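Local coordinates for DNA replication and repair protein RecF (Caldanaerobacter subterraneus subsp. tengcongensis, PDB 5Z69), which binds ATP, probably also binds single-stranded DNA, and acts as a recombination mediator in the RecFOR pathway of DNA repair, at residues S167-N170 / S171-K175; L186-F189 / D190-L193; K217-M220 / E221-E225; K294-A297 / A298-K302. One frame throughout, in Å; residues are numbered along the deposited sequence. Where two conformers were deposited one is given.

Contact 1. Residues S167-N170 / S171-K175; sequences SNRN and SLLKK
The carbonyl oxygen of Asn168 receives two donors from the next turn of helix 153-177. Leu172 N gives it the regular helical bond at 3.0 Å, and the hydroxyl of Ser171 adds another, with OG 3.1 Å from Asn168 O. Both arrive from the same face of the carbonyl plane, the hydroxyl well above that plane and not on a lone pair. A chi1 of 65° places the Ser171 OG between its own backbone N and carbonyl carbon, turning the short side chain back over the preceding turn; serine thus finds a partner for its hydroxyl on an exposed side of the helix. The ladder continues with Leu173 N to Arg169 O at 2.9 Å and Lys174 N to Asn170 O at 3.3 Å. On the buried side Arg169 stretches out from CG to NE, and Leu173 lies across it. The CD2 methyl of Leu173 meets Arg169 CG at 3.7 Å and Arg169 NH1 at 3.4 Å, the latter oblique to the guanidinium. Leucine suits this place because its methyl packs on the stem at CG while the charged end turns to Asp190 of helix 186-222, to Asp261 and to Thr267, whose hydroxyl also bonds Asn170 OD1. Two carboxylates around one buried guanidinium probably offset the cost of burying its charge and limit how far it can turn.

Contact 2. Residues L186-F189 / D190-L193; sequences LEIF and DEKL
Asp190 meets Leu186 through both its backbone and its side chain. Its N gives the carbonyl oxygen of Leu186 a short helical bond, N to O 2.8 Å, while its carboxylate OD2 stands 3.2 Å from the same Leu186 O, a pair of acceptors that cannot bond each other. Having CG anti to the carbonyl carbon (chi1 -80°) swings the acid back toward that earlier turn. What OD2 needs comes from the neighbouring helix, where Arg169 supplies a salt bridge; a short acid holds its carboxylate close to the backbone, where Arg169 meets it, and Lys251 and Leu254 of helix 243-256 pack against it. With an alanine here, Arg169 would probably lose one of its two carboxylate mates and be freer to turn. The other backbone donors are met in order: Glu191 N by Glu187 O at 2.9 Å, Lys192 N by Ile188 O at 3.2 Å and Leu193 N by Phe189 O at 2.9 Å. On the exposed side Glu187 OE2 and Glu191 OE1 approach to 3.4 Å, their carboxylate planes 74° apart, and these like charges probably repel. Lys192 runs out extended to hydrogen-bond Gln161. A solvent-facing side with Glu187 and Glu191, buried leucines and a buried acid matched across to helix 153-177 make these the first turns of the second arm of an antiparallel helical hairpin.

Contact 3. Residues K217-M220 / E221-E225; sequences KFLM and EISNE
The ring of Phe218 carries the CE methylene of Lys217 on one face, 3.5 Å above the plane and over its centre. Lys217 bends to lie there and sends its ammonium on to a salt bridge with Glu307, while Leu303, Ser304 and Glu307 of helix 291-313 also touch Phe218; a flat, apolar ring can offer one face to the lysine stem and still pack on that helix. Lys217 also meets the next turn, where its CD lies 4.4 Å from Glu221 CG. Toward the end of the helix the carbonyl oxygen of Leu219 gathers the backbone: Ser223 N binds it at 3.0 Å, nearly in line with the carbonyl, and Ile222 N and Asn224 N add weak bonds. The side chain of Leu219 packs against the departing chain as well. With CG anti to the backbone N (chi1 -180°), its CD2 reaches Glu225 O at 3.3 Å and its CD1 lies 4.0 Å from Glu225 OE1. With an alanine in its place, both branches would go, and the gap beneath the Glu225 backbone would probably leave the turn less firmly seated. Met220, bent at chi2, brings SD to 3.6 Å from the same Glu225 O, and its CE comes near the amide of Asn224. Ser223 is the first residue to leave helical angles, and Asn224 then adopts a left-handed backbone conformation, which asparagine tolerates better than most residues. Weak and bifurcated backbone bonds, then a left-handed residue, are characteristic of a helix C-terminus, here where helix 186-222 turns toward strand 227-232.

Contact 4. Residues K294-A297 / A298-K302; sequences KRTA and ALCLK
Cys300 looks back on the turn before it along the whole of its short side chain. Its CB passes 3.7 Å from Ala297 O and about as far from Thr296 O. Beyond it, SG lies 3.5 Å from Thr296 O, and farther out it faces the CG2 methyl of Thr296 at 4.4 Å. The first torsion, with SG anti to the carbonyl carbon (chi1 -70°), keeps the sulfur over that turn, where it also packs on the main chain and CB of Phe218 in helix 186-222 and near Leu219 N; the small thiol fits between the Thr296 carbonyl and that backbone. Beneath it Cys300 N bonds Thr296 O at 3.0 Å. Thr296 has two faces: its hydroxyl is taken up by Gly292 O one turn earlier, leaving the methyl for Ile222. The Ser-Ser-Gln-Gly-Gln run at the start of this helix, which includes Ser290 and Gly292, resembles the signature motif of ABC ATPases, and the helix leads on to strand 318-321 of the mixed sheet that is consistent with a P-loop ATPase core. Farther round the helix, Ala298 N bonds Lys294 O at 2.9 Å, and Leu301 N bonds Ala297 O at 3.0 Å. The small Ala297 methyl lets helix 131-134 come close, with Ile133 touching it. Leu299 N comes to Arg295 O at 3.2 Å from above the carbonyl plane. The guanidinium of Arg295 itself leaves the helix to form a salt bridge with Glu327.

From the N terminus, contacts 1, 2, 3 and 4 follow in series; each lies within one continuous stretch, so none encloses a long loop and none nests in or crosses another. Contact 1 sits near the end of helix 153-177 and contact 2 at the start of helix 186-222, the two facing each other across the hairpin with centres about 12 Å apart. The long helix then carries the chain to contact 3, centred about 44 Å from contact 2. There it meets contact 4, centre to centre about 11 Å, through Ile222 against Thr296 and the Phe218-Leu219 backbone against Cys300. Helix 186-222 thus runs from the hairpin to helix 291-313, which probably belongs to the ATPase core.

Contact 1. Residues S167-N170 / S171-K175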
loop_
_atom_site.group_PDB
_atom_site.type_symbol
_atom_site.label_atom_id
_atom_site.label_comp_id
_atom_site.label_asym_id
_atom_site.label_seq_id
_atom_site.Cartn_x
_atom_site.Cartn_y
_atom_site.Cartn_z
ATOM N N SER A 167 -2.408 3.836 -23.374
ATOM C CA SER A 167 -2.177 2.896 -24.470
ATOM C C SER A 167 -1.180 3.465 -25.473
ATOM O O SER A 167 -0.283 2.751 -25.941
ATOM C CB SER A 167 -3.484 2.545 -25.181
ATOM O OG SER A 167 -3.228 1.665 -26.265
ATOM N N ASN A 168 -1.340 4.749 -25.800
ATOM C CA ASN A 168 -0.397 5.430 -26.682
ATOM C C ASN A 168 1.010 5.440 -26.091
ATOM O O ASN A 168 1.990 5.215 -26.799
ATOM C CB ASN A 168 -0.843 6.862 -26.961
ATOM C CG ASN A 168 -2.105 6.925 -27.825
ATOM O OD1 ASN A 168 -2.450 5.960 -28.510
ATOM N ND2 ASN A 168 -2.793 8.059 -27.786
ATOM N N ARG A 169 1.109 5.714 -24.796
ATOM C CA ARG A 169 2.414 5.760 -24.173
ATOM C C ARG A 169 3.067 4.383 -24.251
ATOM O O ARG A 169 4.243 4.264 -24.591
ATOM C CB ARG A 169 2.334 6.231 -22.719
ATOM C CG ARG A 169 3.728 6.473 -22.102
ATOM C CD ARG A 169 3.672 6.638 -20.605
ATOM N NE ARG A 169 4.918 7.142 -20.027
ATOM C CZ ARG A 169 5.835 6.382 -19.433
ATOM N NH1 ARG A 169 5.668 5.066 -19.338
ATOM N NH2 ARG A 169 6.922 6.943 -18.935
ATOM N N ASN A 170 2.301 3.340 -23.956
ATOM C CA ASN A 170 2.861 1.994 -23.944
ATOM C C ASN A 170 3.345 1.508 -25.311
ATOM O O ASN A 170 4.353 0.813 -25.416
ATOM C CB ASN A 170 1.842 1.021 -23.374
ATOM C CG ASN A 170 1.737 1.137 -21.875
ATOM O OD1 ASN A 170 2.668 1.619 -21.224
ATOM N ND2 ASN A 170 0.615 0.708 -21.314
ATOM N N SER A 171 2.631 1.879 -26.361
ATOM C CA SER A 171 3.060 1.479 -27.692
ATOM C C SER A 171 4.274 2.323 -28.080
ATOM O O SER A 171 5.179 1.839 -28.760
ATOM C CB SER A 171 1.919 1.609 -28.708
ATOM O OG SER A 171 1.530 2.951 -28.887
ATOM N N LEU A 172 4.306 3.569 -27.612
ATOM C CA LEU A 172 5.476 4.414 -27.819
ATOM C C LEU A 172 6.702 3.776 -27.173
ATOM O O LEU A 172 7.796 3.830 -27.731
ATOM C CB LEU A 172 5.261 5.820 -27.251
ATOM C CG LEU A 172 6.418 6.798 -27.482
ATOM C CD1 LEU A 172 6.654 6.989 -28.977
ATOM C CD2 LEU A 172 6.166 8.139 -26.808
ATOM N N LEU A 173 6.514 3.169 -26.001
ATOM C CA LEU A 173 7.623 2.513 -25.292
ATOM C C LEU A 173 8.213 1.407 -26.185
ATOM O O LEU A 173 9.424 1.321 -26.346
ATOM C CB LEU A 173 7.169 1.936 -23.930
ATOM C CG LEU A 173 7.199 2.664 -22.567
ATOM C CD1 LEU A 173 8.534 3.254 -22.302
ATOM C CD2 LEU A 173 6.205 3.766 -22.436
ATOM N N LYS A 174 7.344 0.577 -26.764
ATOM C CA LYS A 174 7.743 -0.445 -27.738
ATOM C C LYS A 174 8.572 0.150 -28.865
ATOM O O LYS A 174 9.626 -0.375 -29.216
ATOM C CB LYS A 174 6.522 -1.140 -28.343
ATOM C CG LYS A 174 6.153 -2.462 -27.711
ATOM C CD LYS A 174 5.003 -2.297 -26.731
ATOM C CE LYS A 174 4.552 -3.644 -26.184
ATOM N NZ LYS A 174 3.352 -3.520 -25.312
ATOM N N LYS A 175 8.083 1.256 -29.421
ATOM C CA LYS A 175 8.741 1.924 -30.538
ATOM C C LYS A 175 10.105 2.491 -30.135
ATOM O O LYS A 175 11.047 2.492 -30.926
ATOM C CB LYS A 175 7.838 3.031 -31.089
ATOM C CG LYS A 175 8.221 3.527 -32.470
ATOM C CD LYS A 175 8.104 2.422 -33.510
ATOM C CE LYS A 175 6.695 1.846 -33.557
ATOM N NZ LYS A 175 6.531 0.865 -34.666
#

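Contact 2. Residues L186-F189 / D190-L193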
loop_
_atom_site.group_PDB
_atom_site.type_symbol
_atom_site.label_atom_id
_atom_site.label_comp_id
_atom_site.label_asym_id
_atom_site.label_seq_id
_atom_site.Cartn_x
_atom_site.Cartn_y
_atom_site.Cartn_z
ATOM N N LEU A 186 8.204 10.923 -24.990
ATOM C CA LEU A 186 7.467 10.526 -23.781
ATOM C C LEU A 186 7.015 11.666 -22.873
ATOM O O LEU A 186 6.022 11.530 -22.147
ATOM C CB LEU A 186 8.328 9.563 -22.941
ATOM C CG LEU A 186 8.472 8.152 -23.510
ATOM C CD1 LEU A 186 9.507 7.348 -22.742
ATOM C CD2 LEU A 186 7.133 7.451 -23.464
ATOM N N GLU A 187 7.734 12.784 -22.907
ATOM C CA GLU A 187 7.438 13.888 -22.003
ATOM C C GLU A 187 6.002 14.360 -22.160
ATOM O O GLU A 187 5.291 14.562 -21.185
ATOM C CB GLU A 187 8.380 15.065 -22.242
ATOM C CG GLU A 187 8.059 16.270 -21.369
ATOM C CD GLU A 187 8.752 17.534 -21.836
ATOM O OE1 GLU A 187 9.975 17.481 -22.087
ATOM O OE2 GLU A 187 8.074 18.578 -21.954
ATOM N N ILE A 188 5.578 14.521 -23.401
ATOM C CA ILE A 188 4.305 15.166 -23.668
ATOM C C ILE A 188 3.173 14.245 -23.211
ATOM O O ILE A 188 2.207 14.695 -22.602
ATOM C CB ILE A 188 4.161 15.542 -25.154
ATOM C CG1 ILE A 188 5.371 16.376 -25.628
ATOM C CG2 ILE A 188 2.914 16.356 -25.341
ATOM C CD1 ILE A 188 6.685 15.599 -25.977
ATOM N N PHE A 189 3.321 12.950 -23.464
ATOM C CA PHE A 189 2.391 11.957 -22.936
ATOM C C PHE A 189 2.404 11.906 -21.424
ATOM O O PHE A 189 1.352 11.728 -20.804
ATOM C CB PHE A 189 2.709 10.579 -23.515
ATOM C CG PHE A 189 2.357 10.464 -24.962
ATOM C CD1 PHE A 189 1.038 10.253 -25.355
ATOM C CD2 PHE A 189 3.320 10.624 -25.935
ATOM C CE1 PHE A 189 0.699 10.170 -26.690
ATOM C CE2 PHE A 189 2.985 10.546 -27.275
ATOM C CZ PHE A 189 1.674 10.317 -27.649
ATOM N N ASP A 190 3.592 12.072 -20.835
ATOM C CA ASP A 190 3.748 12.071 -19.393
ATOM C C ASP A 190 2.921 13.178 -18.766
ATOM O O ASP A 190 2.211 12.960 -17.770
ATOM C CB ASP A 190 5.225 12.252 -19.003
ATOM C CG ASP A 190 6.036 10.962 -19.104
ATOM O OD1 ASP A 190 7.251 11.015 -18.821
ATOM O OD2 ASP A 190 5.469 9.902 -19.455
ATOM N N GLU A 191 3.035 14.372 -19.343
ATOM C CA GLU A 191 2.312 15.538 -18.862
ATOM C C GLU A 191 0.815 15.261 -18.874
ATOM O O GLU A 191 0.110 15.578 -17.920
ATOM C CB GLU A 191 2.633 16.763 -19.724
ATOM C CG GLU A 191 4.126 17.082 -19.809
ATOM C CD GLU A 191 4.438 18.287 -20.691
ATOM O OE1 GLU A 191 5.165 19.193 -20.223
ATOM O OE2 GLU A 191 3.969 18.325 -21.850
ATOM N N LYS A 192 0.351 14.641 -19.952
ATOM C CA LYS A 192 -1.078 14.387 -20.132
ATOM C C LYS A 192 -1.565 13.355 -19.118
ATOM O O LYS A 192 -2.620 13.530 -18.501
ATOM C CB LYS A 192 -1.378 13.914 -21.561
ATOM C CG LYS A 192 -2.888 13.888 -21.873
ATOM C CD LYS A 192 -3.175 13.543 -23.313
ATOM C CE LYS A 192 -4.687 13.472 -23.561
ATOM N NZ LYS A 192 -4.997 13.437 -25.004
ATOM N N LEU A 193 -0.787 12.291 -18.930
ATOM C CA LEU A 193 -1.148 11.248 -17.967
ATOM C C LEU A 193 -1.235 11.785 -16.550
ATOM O O LEU A 193 -2.033 11.299 -15.748
ATOM C CB LEU A 193 -0.140 10.093 -18.000
ATOM C CG LEU A 193 -0.224 9.134 -19.188
ATOM C CD1 LEU A 193 0.921 8.130 -19.126
ATOM C CD2 LEU A 193 -1.578 8.414 -19.257
#

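Contact 3. Residues K217-M220 / E221-E225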
loop_
_atom_site.group_PDB
_atom_site.type_symbol
_atom_site.label_atom_id
_atom_site.label_comp_id
_atom_site.label_asym_id
_atom_site.label_seq_id
_atom_site.Cartn_x
_atom_site.Cartn_y
_atom_site.Cartn_z
ATOM N N LYS A 217 -21.123 3.225 8.848
ATOM C CA LYS A 217 -22.476 3.240 9.367
ATOM C C LYS A 217 -23.066 1.827 9.309
ATOM O O LYS A 217 -23.563 1.321 10.306
ATOM C CB LYS A 217 -23.336 4.240 8.582
ATOM C CG LYS A 217 -24.723 4.522 9.160
ATOM C CD LYS A 217 -25.801 3.577 8.618
ATOM C CE LYS A 217 -25.853 3.580 7.091
ATOM N NZ LYS A 217 -26.329 4.869 6.504
ATOM N N PHE A 218 -22.997 1.183 8.147
ATOM C CA PHE A 218 -23.600 -0.144 7.992
ATOM C C PHE A 218 -22.898 -1.209 8.840
ATOM O O PHE A 218 -23.553 -2.029 9.488
ATOM C CB PHE A 218 -23.605 -0.565 6.516
ATOM C CG PHE A 218 -24.644 0.139 5.689
ATOM C CD1 PHE A 218 -25.994 -0.114 5.889
ATOM C CD2 PHE A 218 -24.280 1.050 4.706
ATOM C CE1 PHE A 218 -26.958 0.529 5.130
ATOM C CE2 PHE A 218 -25.244 1.698 3.949
ATOM C CZ PHE A 218 -26.582 1.439 4.167
ATOM N N LEU A 219 -21.571 -1.188 8.831
ATOM C CA LEU A 219 -20.773 -2.142 9.595
ATOM C C LEU A 219 -21.055 -2.052 11.096
ATOM O O LEU A 219 -21.211 -3.072 11.771
ATOM C CB LEU A 219 -19.286 -1.914 9.327
ATOM C CG LEU A 219 -18.325 -2.849 10.054
ATOM C CD1 LEU A 219 -18.521 -4.282 9.580
ATOM C CD2 LEU A 219 -16.885 -2.404 9.862
ATOM N N MET A 220 -21.135 -0.827 11.610
ATOM C CA MET A 220 -21.323 -0.617 13.040
ATOM C C MET A 220 -22.705 -1.086 13.480
ATOM O O MET A 220 -22.941 -1.313 14.665
ATOM C CB MET A 220 -21.122 0.860 13.401
ATOM C CG MET A 220 -20.849 1.127 14.883
ATOM S SD MET A 220 -19.402 0.248 15.533
ATOM C CE MET A 220 -19.094 1.145 17.055
ATOM N N GLU A 221 -23.612 -1.240 12.519
ATOM C CA GLU A 221 -24.989 -1.617 12.823
ATOM C C GLU A 221 -25.189 -3.128 12.920
ATOM O O GLU A 221 -25.995 -3.590 13.723
ATOM C CB GLU A 221 -25.952 -1.059 11.769
ATOM C CG GLU A 221 -26.043 0.463 11.695
ATOM C CD GLU A 221 -26.437 1.101 13.009
ATOM O OE1 GLU A 221 -27.340 0.562 13.688
ATOM O OE2 GLU A 221 -25.834 2.137 13.367
ATOM N N ILE A 222 -24.472 -3.897 12.105
ATOM C CA ILE A 222 -24.711 -5.338 12.050
ATOM C C ILE A 222 -23.582 -6.206 12.620
ATOM O O ILE A 222 -23.743 -7.418 12.775
ATOM C CB ILE A 222 -24.979 -5.797 10.603
ATOM C CG1 ILE A 222 -23.769 -5.513 9.718
ATOM C CG2 ILE A 222 -26.217 -5.109 10.040
ATOM C CD1 ILE A 222 -23.907 -6.080 8.323
ATOM N N SER A 223 -22.446 -5.584 12.922
ATOM C CA SER A 223 -21.298 -6.309 13.455
ATOM C C SER A 223 -20.638 -5.560 14.604
ATOM O O SER A 223 -19.796 -6.114 15.312
ATOM C CB SER A 223 -20.272 -6.567 12.351
ATOM O OG SER A 223 -20.761 -7.503 11.411
ATOM N N ASN A 224 -21.020 -4.297 14.773
ATOM C CA ASN A 224 -20.439 -3.420 15.790
ATOM C C ASN A 224 -18.916 -3.300 15.683
ATOM O O ASN A 224 -18.234 -3.091 16.687
ATOM C CB ASN A 224 -20.825 -3.901 17.194
ATOM C CG ASN A 224 -20.897 -2.771 18.198
ATOM O OD1 ASN A 224 -21.946 -2.145 18.371
ATOM N ND2 ASN A 224 -19.779 -2.500 18.869
ATOM N N GLU A 225 -18.394 -3.434 14.465
ATOM C CA GLU A 225 -16.957 -3.298 14.209
ATOM C C GLU A 225 -16.635 -1.978 13.509
ATOM O O GLU A 225 -17.516 -1.336 12.929
ATOM C CB GLU A 225 -16.443 -4.478 13.383
ATOM C CG GLU A 225 -16.449 -5.788 14.147
ATOM C CD GLU A 225 -16.325 -6.993 13.246
ATOM O OE1 GLU A 225 -16.632 -6.870 12.042
ATOM O OE2 GLU A 225 -15.928 -8.069 13.738
#

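Contact 4. Residues K294-A297 / A298-K302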
loop_
_atom_site.group_PDB
_atom_site.type_symbol
_atom_site.label_atom_id
_atom_site.label_comp_id
_atom_site.label_asym_id
_atom_site.label_seq_id
_atom_site.Cartn_x
_atom_site.Cartn_y
_atom_site.Cartn_z
ATOM N N LYS A 294 -15.695 -11.146 5.965
ATOM C CA LYS A 294 -15.499 -10.786 4.566
ATOM C C LYS A 294 -16.847 -10.702 3.872
ATOM O O LYS A 294 -17.109 -9.779 3.101
ATOM C CB LYS A 294 -14.611 -11.798 3.848
ATOM C CG LYS A 294 -13.151 -11.780 4.260
ATOM C CD LYS A 294 -12.355 -12.749 3.405
ATOM C CE LYS A 294 -10.884 -12.734 3.769
ATOM N NZ LYS A 294 -10.675 -13.361 5.095
ATOM N N ARG A 295 -17.691 -11.687 4.148
ATOM C CA ARG A 295 -19.042 -11.720 3.612
ATOM C C ARG A 295 -19.842 -10.534 4.148
ATOM O O ARG A 295 -20.690 -9.970 3.458
ATOM C CB ARG A 295 -19.718 -13.050 3.966
ATOM C CG ARG A 295 -21.197 -12.953 4.284
ATOM C CD ARG A 295 -21.556 -13.878 5.438
ATOM N NE ARG A 295 -22.415 -14.984 5.023
ATOM C CZ ARG A 295 -22.734 -16.012 5.803
ATOM N NH1 ARG A 295 -22.262 -16.080 7.043
ATOM N NH2 ARG A 295 -23.525 -16.974 5.341
ATOM N N THR A 296 -19.550 -10.148 5.382
ATOM C CA THR A 296 -20.223 -9.019 5.999
ATOM C C THR A 296 -19.738 -7.709 5.383
ATOM O O THR A 296 -20.540 -6.818 5.054
ATOM C CB THR A 296 -19.991 -9.013 7.521
ATOM O OG1 THR A 296 -20.698 -10.112 8.108
ATOM C CG2 THR A 296 -20.478 -7.709 8.137
ATOM N N ALA A 297 -18.420 -7.608 5.227
ATOM C CA ALA A 297 -17.787 -6.438 4.632
ATOM C C ALA A 297 -18.238 -6.228 3.184
ATOM O O ALA A 297 -18.408 -5.098 2.750
ATOM C CB ALA A 297 -16.279 -6.564 4.696
ATOM N N ALA A 298 -18.413 -7.324 2.453
ATOM C CA ALA A 298 -18.932 -7.282 1.091
ATOM C C ALA A 298 -20.331 -6.678 1.069
ATOM O O ALA A 298 -20.647 -5.851 0.211
ATOM C CB ALA A 298 -18.953 -8.662 0.495
ATOM N N LEU A 299 -21.157 -7.097 2.028
ATOM C CA LEU A 299 -22.536 -6.634 2.144
ATOM C C LEU A 299 -22.594 -5.130 2.397
ATOM O O LEU A 299 -23.364 -4.407 1.752
ATOM C CB LEU A 299 -23.259 -7.393 3.265
ATOM C CG LEU A 299 -24.704 -7.000 3.580
ATOM C CD1 LEU A 299 -25.526 -6.979 2.314
ATOM C CD2 LEU A 299 -25.342 -7.952 4.578
ATOM N N CYS A 300 -21.772 -4.670 3.339
ATOM C CA CYS A 300 -21.677 -3.252 3.684
ATOM C C CYS A 300 -21.188 -2.412 2.503
ATOM O O CYS A 300 -21.661 -1.303 2.276
ATOM C CB CYS A 300 -20.727 -3.057 4.873
ATOM S SG CYS A 300 -21.345 -3.679 6.462
ATOM N N LEU A 301 -20.195 -2.944 1.795
ATOM C CA LEU A 301 -19.682 -2.323 0.583
ATOM C C LEU A 301 -20.807 -2.086 -0.435
ATOM O O LEU A 301 -20.932 -0.997 -0.997
ATOM C CB LEU A 301 -18.594 -3.204 -0.025
ATOM C CG LEU A 301 -17.989 -2.732 -1.341
ATOM C CD1 LEU A 301 -17.032 -1.576 -1.096
ATOM C CD2 LEU A 301 -17.301 -3.886 -2.060
ATOM N N LYS A 302 -21.632 -3.108 -0.647
ATOM C CA LYS A 302 -22.703 -3.033 -1.657
ATOM C C LYS A 302 -23.874 -2.183 -1.158
ATOM O O LYS A 302 -24.479 -1.426 -1.924
ATOM C CB LYS A 302 -23.181 -4.436 -2.040
ATOM C CG LYS A 302 -22.087 -5.360 -2.621
ATOM C CD LYS A 302 -21.561 -4.877 -3.975
ATOM C CE LYS A 302 -22.697 -4.906 -5.014
ATOM N NZ LYS A 302 -22.280 -4.514 -6.410
#